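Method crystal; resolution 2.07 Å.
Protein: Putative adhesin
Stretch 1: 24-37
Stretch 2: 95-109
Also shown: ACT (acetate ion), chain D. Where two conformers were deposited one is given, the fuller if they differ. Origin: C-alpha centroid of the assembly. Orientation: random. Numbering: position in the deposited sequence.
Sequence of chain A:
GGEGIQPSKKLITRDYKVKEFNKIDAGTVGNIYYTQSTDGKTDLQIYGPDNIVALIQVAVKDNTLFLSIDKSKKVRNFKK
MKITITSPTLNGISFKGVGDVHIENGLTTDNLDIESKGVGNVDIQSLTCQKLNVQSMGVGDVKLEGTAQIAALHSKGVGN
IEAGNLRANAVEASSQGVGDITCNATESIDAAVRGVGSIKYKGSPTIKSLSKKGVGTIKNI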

ATOM      1  N   ILE A  24      13.175   7.622 -16.831  1.00 17.71           N
ATOM      2  CA  ILE A  24      13.386   8.341 -15.580  1.00 16.66           C
ATOM      3  C   ILE A  24      13.435   7.326 -14.456  1.00 22.29           C
ATOM      4  O   ILE A  24      12.551   6.461 -14.365  1.00 21.18           O
ATOM      5  CB  ILE A  24      12.288   9.422 -15.322  1.00 18.92           C
ATOM      6  CG1 ILE A  24      12.254  10.503 -16.448  1.00 17.79           C
ATOM      7  CG2 ILE A  24      12.459  10.084 -13.898  1.00 18.48           C
ATOM      8  CD1 ILE A  24      10.865  11.185 -16.585  1.00 21.42           C
ATOM      9  N   ASP A  25      14.455   7.452 -13.582  1.00 18.28           N
ATOM     10  CA  ASP A  25      14.617   6.626 -12.389  1.00 17.55           C
ATOM     11  C   ASP A  25      14.870   7.578 -11.240  1.00 20.29           C
ATOM     12  O   ASP A  25      15.942   8.186 -11.168  1.00 19.56           O
ATOM     13  CB  ASP A  25      15.739   5.596 -12.587  1.00 19.37           C
ATOM     14  CG  ASP A  25      15.877   4.590 -11.459  1.00 27.23           C
ATOM     15  OD1 ASP A  25      16.069   5.015 -10.304  1.00 28.28           O
ATOM     16  OD2 ASP A  25      15.885   3.389 -11.744  1.00 34.01           O
ATOM     17  N   ALA A  26      13.864   7.757 -10.354  1.00 16.48           N
ATOM     18  CA  ALA A  26      13.974   8.762  -9.304  1.00 16.36           C
ATOM     19  C   ALA A  26      13.762   8.194  -7.886  1.00 21.20           C
ATOM     20  O   ALA A  26      12.772   7.490  -7.633  1.00 19.41           O
ATOM     21  CB  ALA A  26      12.978   9.886  -9.577  1.00 16.33           C
ATOM     22  N   GLY A  27      14.697   8.541  -6.996  1.00 17.53           N
ATOM     23  CA  GLY A  27      14.692   8.156  -5.584  1.00 17.97           C
ATOM     24  C   GLY A  27      14.764   9.396  -4.713  1.00 21.30           C
ATOM     25  O   GLY A  27      15.415   9.422  -3.676  1.00 20.52           O
ATOM     26  N   THR A  28      14.087  10.443  -5.151  1.00 18.97           N
ATOM     27  CA  THR A  28      14.099  11.736  -4.489  1.00 18.28           C
ATOM     28  C   THR A  28      12.847  11.977  -3.680  1.00 22.31           C
ATOM     29  O   THR A  28      11.895  11.182  -3.713  1.00 22.70           O
ATOM     30  CB  THR A  28      14.222  12.829  -5.582  1.00 21.88           C
ATOM     31  OG1 THR A  28      13.256  12.546  -6.584  1.00 18.55           O
ATOM     32  CG2 THR A  28      15.603  12.885  -6.196  1.00 16.28           C
ATOM     33  N   VAL A  29      12.839  13.118  -2.982  1.00 18.16           N
ATOM     34  CA  VAL A  29      11.687  13.617  -2.253  1.00 17.50           C
ATOM     35  C   VAL A  29      11.226  14.875  -2.989  1.00 20.98           C
ATOM     36  O   VAL A  29      11.999  15.813  -3.143  1.00 20.74           O
ATOM     37  CB  VAL A  29      11.922  13.871  -0.747  1.00 21.58           C
ATOM     38  CG1 VAL A  29      10.634  14.369  -0.096  1.00 22.15           C
ATOM     39  CG2 VAL A  29      12.421  12.615  -0.045  1.00 21.12           C
ATOM     40  N   GLY A  30       9.979  14.897  -3.417  1.00 17.40           N
ATOM     41  CA  GLY A  30       9.424  16.040  -4.133  1.00 17.04           C
ATOM     42  C   GLY A  30       8.592  15.612  -5.310  1.00 20.63           C
ATOM     43  O   GLY A  30       8.764  14.500  -5.832  1.00 18.76           O
ATOM     44  N   ASN A  31       7.702  16.509  -5.755  1.00 17.58           N
ATOM     45  CA  ASN A  31       6.796  16.210  -6.856  1.00 16.97           C
ATOM     46  C   ASN A  31       7.494  16.380  -8.166  1.00 20.47           C
ATOM     47  O   ASN A  31       8.311  17.301  -8.331  1.00 20.12           O
ATOM     48  CB  ASN A  31       5.536  17.074  -6.783  1.00 15.58           C
ATOM     49  CG  ASN A  31       4.708  16.769  -5.557  1.00 23.37           C
ATOM     50  OD1 ASN A  31       4.638  15.636  -5.088  1.00 19.54           O
ATOM     51  ND2 ASN A  31       4.115  17.785  -4.975  1.00 16.14           N
ATOM     52  N   ILE A  32       7.177  15.484  -9.100  1.00 16.43           N
ATOM     53  CA  ILE A  32       7.781  15.502 -10.435  1.00 16.26           C
ATOM     54  C   ILE A  32       6.734  15.820 -11.486  1.00 20.11           C
ATOM     55  O   ILE A  32       5.659  15.206 -11.493  1.00 18.53           O
ATOM     56  CB  ILE A  32       8.495  14.164 -10.746  1.00 18.49           C
ATOM     57  CG1 ILE A  32       9.664  13.929  -9.751  1.00 17.72           C
ATOM     58  CG2 ILE A  32       8.949  14.102 -12.233  1.00 17.42           C
ATOM     59  CD1 ILE A  32      10.250  12.505  -9.757  1.00 23.32           C
ATOM     60  N   TYR A  33       7.077  16.741 -12.408  1.00 15.58           N
ATOM     61  CA  TYR A  33       6.197  17.125 -13.505  1.00 15.35           C
ATOM     62  C   TYR A  33       6.944  16.874 -14.800  1.00 19.31           C
ATOM     63  O   TYR A  33       7.940  17.543 -15.081  1.00 18.69           O
ATOM     64  CB  TYR A  33       5.746  18.608 -13.373  1.00 17.40           C
ATOM     65  CG  TYR A  33       4.878  18.861 -12.157  1.00 18.69           C
ATOM     66  CD1 TYR A  33       5.446  19.121 -10.908  1.00 20.22           C
ATOM     67  CD2 TYR A  33       3.492  18.756 -12.233  1.00 18.78           C
ATOM     68  CE1 TYR A  33       4.647  19.313  -9.775  1.00 18.92           C
ATOM     69  CE2 TYR A  33       2.686  18.975 -11.115  1.00 19.36           C
ATOM     70  CZ  TYR A  33       3.266  19.236  -9.886  1.00 25.25           C
ATOM     71  OH  TYR A  33       2.449  19.443  -8.804  1.00 25.88           O
ATOM     72  N   TYR A  34       6.491  15.888 -15.570  1.00 15.87           N
ATOM     73  CA  TYR A  34       7.109  15.579 -16.850  1.00 15.60           C
ATOM     74  C   TYR A  34       6.289  16.215 -17.988  1.00 21.22           C
ATOM     75  O   TYR A  34       5.057  16.163 -17.983  1.00 21.31           O
ATOM     76  CB  TYR A  34       7.280  14.056 -17.064  1.00 16.38           C
ATOM     77  CG  TYR A  34       7.758  13.722 -18.462  1.00 17.83           C
ATOM     78  CD1 TYR A  34       9.114  13.787 -18.794  1.00 18.44           C
ATOM     79  CD2 TYR A  34       6.848  13.429 -19.481  1.00 18.93           C
ATOM     80  CE1 TYR A  34       9.554  13.552 -20.097  1.00 15.75           C
ATOM     81  CE2 TYR A  34       7.278  13.204 -20.790  1.00 19.67           C
ATOM     82  CZ  TYR A  34       8.631  13.271 -21.093  1.00 21.62           C
ATOM     83  OH  TYR A  34       9.047  13.070 -22.384  1.00 17.01           O
ATOM     84  N   THR A  35       6.993  16.798 -18.955  1.00 18.01           N
ATOM     85  CA  THR A  35       6.437  17.379 -20.167  1.00 19.94           C
ATOM     86  C   THR A  35       7.144  16.754 -21.366  1.00 23.18           C
ATOM     87  O   THR A  35       8.373  16.684 -21.387  1.00 21.58           O
ATOM     88  CB  THR A  35       6.594  18.924 -20.183  1.00 28.37           C
ATOM     89  OG1 THR A  35       5.959  19.476 -19.028  1.00 28.63           O
ATOM     90  CG2 THR A  35       5.988  19.568 -21.470  1.00 25.33           C
ATOM     91  N   GLN A  36       6.374  16.309 -22.367  1.00 19.28           N
ATOM     92  CA  GLN A  36       6.969  15.829 -23.601  1.00 18.63           C
ATOM     93  C   GLN A  36       7.254  17.072 -24.441  1.00 20.68           C
ATOM     94  O   GLN A  36       6.319  17.805 -24.763  1.00 21.65           O
ATOM     95  CB  GLN A  36       6.053  14.831 -24.308  1.00 20.25           C
ATOM     96  CG  GLN A  36       6.614  14.367 -25.662  1.00 22.51           C
ATOM     97  CD  GLN A  36       5.787  13.276 -26.280  1.00 31.10           C
ATOM     98  OE1 GLN A  36       4.553  13.280 -26.208  1.00 26.04           O
ATOM     99  NE2 GLN A  36       6.457  12.347 -26.950  1.00 15.68           N
ATOM    100  N   SER A  37       8.533  17.330 -24.755  1.00 15.58           N
ATOM    101  CA  SER A  37       8.895  18.529 -25.528  0.50 15.98           C
ATOM    102  C   SER A  37       8.399  18.432 -26.963  1.00 21.70           C
ATOM    103  O   SER A  37       8.279  17.332 -27.523  1.00 22.70           O
ATOM    104  CB  SER A  37      10.398  18.796 -25.504  0.50 17.28           C
ATOM    105  OG  SER A  37      11.142  17.779 -26.149  0.50 24.25           O
ATOM    106  N   PHE A  95       9.787   4.940 -10.186  1.00 15.07           N
ATOM    107  CA  PHE A  95       9.751   5.880  -9.076  1.00 15.18           C
ATOM    108  C   PHE A  95       9.912   5.152  -7.756  1.00 19.63           C
ATOM    109  O   PHE A  95       9.140   4.247  -7.451  1.00 19.66           O
ATOM    110  CB  PHE A  95       8.468   6.742  -9.095  1.00 16.77           C
ATOM    111  CG  PHE A  95       8.455   7.804  -8.013  1.00 17.78           C
ATOM    112  CD1 PHE A  95       9.152   8.994  -8.175  1.00 20.46           C
ATOM    113  CD2 PHE A  95       7.734   7.618  -6.842  1.00 20.67           C
ATOM    114  CE1 PHE A  95       9.120   9.980  -7.188  1.00 21.49           C
ATOM    115  CE2 PHE A  95       7.731   8.592  -5.841  1.00 23.04           C
ATOM    116  CZ  PHE A  95       8.430   9.760  -6.019  1.00 20.25           C
ATOM    117  N   LYS A  96      10.919   5.575  -6.964  1.00 15.00           N
ATOM    118  CA  LYS A  96      11.257   4.959  -5.687  1.00 15.84           C
ATOM    119  C   LYS A  96      11.455   6.006  -4.585  1.00 18.92           C
ATOM    120  O   LYS A  96      12.220   5.765  -3.674  1.00 19.15           O
ATOM    121  CB  LYS A  96      12.539   4.100  -5.819  1.00 20.13           C
ATOM    122  CG  LYS A  96      12.520   3.053  -6.936  1.00 37.28           C
ATOM    123  CD  LYS A  96      13.859   2.343  -7.066  1.00 48.60           C
ATOM    124  CE  LYS A  96      14.650   2.821  -8.259  1.00 64.60           C
ATOM    125  NZ  LYS A  96      14.735   1.778  -9.321  1.00 73.27           N
ATOM    126  N   GLY A  97      10.751   7.129  -4.650  1.00 14.73           N
ATOM    127  CA  GLY A  97      10.884   8.168  -3.637  1.00 13.48           C
ATOM    128  C   GLY A  97       9.595   8.546  -2.945  1.00 17.08           C
ATOM    129  O   GLY A  97       8.687   7.724  -2.798  1.00 15.20           O
ATOM    130  N   VAL A  98       9.523   9.798  -2.492  1.00 13.90           N
ATOM    131  CA  VAL A  98       8.351  10.348  -1.822  1.00 13.66           C
ATOM    132  C   VAL A  98       7.898  11.548  -2.623  1.00 18.03           C
ATOM    133  O   VAL A  98       8.653  12.510  -2.778  1.00 17.40           O
ATOM    134  CB  VAL A  98       8.626  10.698  -0.332  1.00 17.53           C
ATOM    135  CG1 VAL A  98       7.451  11.473   0.280  1.00 17.53           C
ATOM    136  CG2 VAL A  98       8.952   9.451   0.484  1.00 16.76           C
ATOM    137  N   GLY A  99       6.688  11.464  -3.168  1.00 16.07           N
ATOM    138  CA  GLY A  99       6.112  12.522  -3.998  1.00 15.34           C
ATOM    139  C   GLY A  99       5.249  12.007  -5.140  1.00 17.80           C
ATOM    140  O   GLY A  99       5.228  10.806  -5.442  1.00 13.72           O
ATOM    141  N   ASP A 100       4.532  12.927  -5.789  1.00 15.97           N
ATOM    142  CA  ASP A 100       3.649  12.568  -6.905  1.00 15.41           C
ATOM    143  C   ASP A 100       4.338  12.735  -8.235  1.00 18.73           C
ATOM    144  O   ASP A 100       5.210  13.602  -8.366  1.00 17.13           O
ATOM    145  CB  ASP A 100       2.362  13.417  -6.871  1.00 17.23           C
ATOM    146  CG  ASP A 100       1.546  13.248  -5.593  1.00 22.11           C
ATOM    147  OD1 ASP A 100       1.557  12.145  -5.025  1.00 21.20           O
ATOM    148  OD2 ASP A 100       0.940  14.227  -5.150  1.00 23.98           O
ATOM    149  N   VAL A 101       3.982  11.879  -9.219  1.00 15.24           N
ATOM    150  CA  VAL A 101       4.558  11.940 -10.572  1.00 15.09           C
ATOM    151  C   VAL A 101       3.432  12.356 -11.515  1.00 20.42           C
ATOM    152  O   VAL A 101       2.389  11.690 -11.568  1.00 18.33           O
ATOM    153  CB  VAL A 101       5.272  10.627 -11.029  1.00 17.96           C
ATOM    154  CG1 VAL A 101       5.898  10.788 -12.419  1.00 17.60           C
ATOM    155  CG2 VAL A 101       6.346  10.194 -10.015  1.00 17.39           C
ATOM    156  N   HIS A 102       3.641  13.458 -12.263  1.00 16.54           N
ATOM    157  CA  HIS A 102       2.619  13.962 -13.178  1.00 16.35           C
ATOM    158  C   HIS A 102       3.104  14.036 -14.601  1.00 20.38           C
ATOM    159  O   HIS A 102       4.272  14.353 -14.852  1.00 19.06           O
ATOM    160  CB  HIS A 102       2.168  15.390 -12.786  1.00 17.52           C
ATOM    161  CG  HIS A 102       1.549  15.535 -11.430  1.00 20.87           C
ATOM    162  ND1 HIS A 102       0.171  15.562 -11.265  1.00 22.62           N
ATOM    163  CD2 HIS A 102       2.138  15.730 -10.227  1.00 22.10           C
ATOM    164  CE1 HIS A 102      -0.029  15.709  -9.963  1.00 22.20           C
ATOM    165  NE2 HIS A 102       1.125  15.841  -9.303  1.00 22.32           N
ATOM    166  N   ILE A 103       2.171  13.787 -15.536  1.00 17.01           N
ATOM    167  CA  ILE A 103       2.248  14.028 -16.984  1.00 16.07           C
ATOM    168  C   ILE A 103       0.924  14.735 -17.249  1.00 21.75           C
ATOM    169  O   ILE A 103      -0.091  14.083 -17.533  1.00 21.31           O
ATOM    170  CB  ILE A 103       2.501  12.790 -17.882  1.00 18.40           C
ATOM    171  CG1 ILE A 103       3.741  11.959 -17.434  1.00 17.36           C
ATOM    172  CG2 ILE A 103       2.576  13.235 -19.366  1.00 17.00           C
ATOM    173  CD1 ILE A 103       4.131  10.689 -18.405  1.00 22.91           C
ATOM    174  N   GLU A 104       0.892  16.040 -16.980  1.00 18.62           N
ATOM    175  CA  GLU A 104      -0.358  16.801 -17.062  1.00 20.24           C
ATOM    176  C   GLU A 104      -0.855  17.043 -18.481  1.00 25.50           C
ATOM    177  O   GLU A 104      -2.062  17.130 -18.680  1.00 27.14           O
ATOM    178  CB  GLU A 104      -0.202  18.178 -16.390  1.00 21.87           C
ATOM    179  CG  GLU A 104       0.179  18.156 -14.921  1.00 29.56           C
ATOM    180  CD  GLU A 104       0.198  19.524 -14.259  1.00 44.90           C
ATOM    181  OE1 GLU A 104       0.937  20.420 -14.729  1.00 31.61           O
ATOM    182  OE2 GLU A 104      -0.508  19.687 -13.239  1.00 40.39           O
ATOM    183  N   ASN A 105       0.055  17.237 -19.440  1.00 20.74           N
ATOM    184  CA  ASN A 105      -0.345  17.654 -20.770  1.00 20.45           C
ATOM    185  C   ASN A 105      -0.015  16.672 -21.892  1.00 23.41           C
ATOM    186  O   ASN A 105       0.135  17.081 -23.029  1.00 22.94           O
ATOM    187  CB  ASN A 105       0.253  19.044 -21.058  1.00 20.89           C
ATOM    188  CG  ASN A 105      -0.372  20.077 -20.162  1.00 38.12           C
ATOM    189  OD1 ASN A 105      -1.589  20.309 -20.191  1.00 32.07           O
ATOM    190  ND2 ASN A 105       0.425  20.641 -19.281  1.00 30.17           N
ATOM    191  N   GLY A 106      -0.006  15.390 -21.601  1.00 19.81           N
ATOM    192  CA  GLY A 106       0.156  14.406 -22.660  1.00 19.33           C
ATOM    193  C   GLY A 106       1.498  13.765 -22.891  1.00 22.71           C
ATOM    194  O   GLY A 106       2.552  14.322 -22.580  1.00 23.42           O
ATOM    195  N   LEU A 107       1.434  12.563 -23.452  1.00 18.77           N
ATOM    196  CA  LEU A 107       2.584  11.776 -23.858  1.00 19.27           C
ATOM    197  C   LEU A 107       2.172  10.862 -24.990  1.00 24.47           C
ATOM    198  O   LEU A 107       1.211  10.106 -24.847  1.00 23.60           O
ATOM    199  CB  LEU A 107       3.209  10.966 -22.699  1.00 18.35           C
ATOM    200  CG  LEU A 107       4.335   9.962 -23.093  1.00 22.38           C
ATOM    201  CD1 LEU A 107       5.587  10.685 -23.658  1.00 21.71           C
ATOM    202  CD2 LEU A 107       4.703   9.061 -21.916  1.00 22.47           C
ATOM    203  N   THR A 108       2.897  10.949 -26.114  1.00 21.12           N
ATOM    204  CA  THR A 108       2.726  10.058 -27.265  1.00 22.00           C
ATOM    205  C   THR A 108       3.988   9.214 -27.333  1.00 25.16           C
ATOM    206  O   THR A 108       5.091   9.746 -27.486  1.00 23.13           O
ATOM    207  CB  THR A 108       2.440  10.823 -28.564  1.00 25.16           C
ATOM    208  OG1 THR A 108       1.271  11.610 -28.379  1.00 28.16           O
ATOM    209  CG2 THR A 108       2.259   9.893 -29.754  1.00 19.85           C
ATOM    210  N   THR A 109       3.831   7.905 -27.177  1.00 21.31           N
ATOM    211  CA  THR A 109       4.965   6.980 -27.165  1.00 20.68           C
ATOM    212  C   THR A 109       4.526   5.634 -27.731  1.00 26.62           C
ATOM    213  O   THR A 109       3.331   5.390 -27.856  1.00 26.62           O
ATOM    214  CB  THR A 109       5.499   6.850 -25.701  1.00 23.76           C
ATOM    215  OG1 THR A 109       6.738   6.133 -25.707  1.00 23.55           O
ATOM    216  CG2 THR A 109       4.490   6.179 -24.725  1.00 19.15           C
TER
HETATM  217  C   ACT D 247      15.050  16.075  -2.037  1.00 29.23           C
HETATM  218  O   ACT D 247      14.026  16.772  -2.079  1.00 28.92           O
HETATM  219  OXT ACT D 247      15.011  14.928  -2.419  1.00 28.15           O
HETATM  220  CH3 ACT D 247      16.347  16.642  -1.480  1.00 28.46           C
HETATM  221  O   HOH W   1       3.442  17.213 -16.075  1.00 19.99           O
HETATM  222  O   HOH W   2       3.034  17.341 -19.448  1.00 21.05           O
HETATM  223  O   HOH W   3       3.130  19.995 -18.740  1.00 28.17           O
HETATM  224  O   HOH W   4       3.541  16.674 -22.062  1.00 20.22           O

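The one charged pair across the two stretches is Asp 25 with Lys 96: NZ of Lys 96 lies 3.1 Å from OD2 of Asp 25, a hydrogen-bonded salt bridge. Beside it begins a ladder of backbone hydrogen bonds. Lys 96 N donates to Ala 26 O at 2.7 Å (N-H...O 165°), Val 98 N to Thr 28 O at 3.0 Å, and Gly 30 N to Val 98 O at 2.8 Å. Further along, Ile 32 N reaches Asp 100 O, His 102 N reaches Ile 32 O, and Tyr 34 N reaches His 102 O, each at 2.8 Å. Ile 32 and His 102 thus each bond through both N and O to residues flanking their partner, the pattern of parallel pairing; the strand axes diverge by 22°.

Two amide side chains add to this ladder, one within it and one beyond its end. Asn 31 OD1 accepts from Asp 100 N at 2.8 Å and a nearly linear 176°. Gln 36 binds Thr 108 twice, with OE1 accepting from Thr 108 N at 2.9 Å and NE2 donating to Thr 108 O at 3.0 Å. Beyond the Tyr 34 N–His 102 O bond, and before Gln 36, the direct ladder lapses: Tyr 34 O is 4.3 Å from Glu 104 N, and water 1 bridges them, donating to Tyr 34 O at 2.7 Å and accepting from Glu 104 N at 2.9 Å.

Glycine permits the close backbone approach. An ideal CB on Gly 97 would stand 1.9 Å from Thr 28 O, and one on Gly 99 2.3 Å from Gly 30 O, both clashes.

Packing completes the contact. The rings of Tyr 33 and His 102 are near parallel (4°) but slid apart, centroids 4.6 Å, so they barely overlap. On the other sheet face, Ile 32 CD1 meets the edge of the Phe 95 ring at CE1, 3.8 Å away, while Tyr 34 CD2 packs 4.0 Å from Ile 103 CG1.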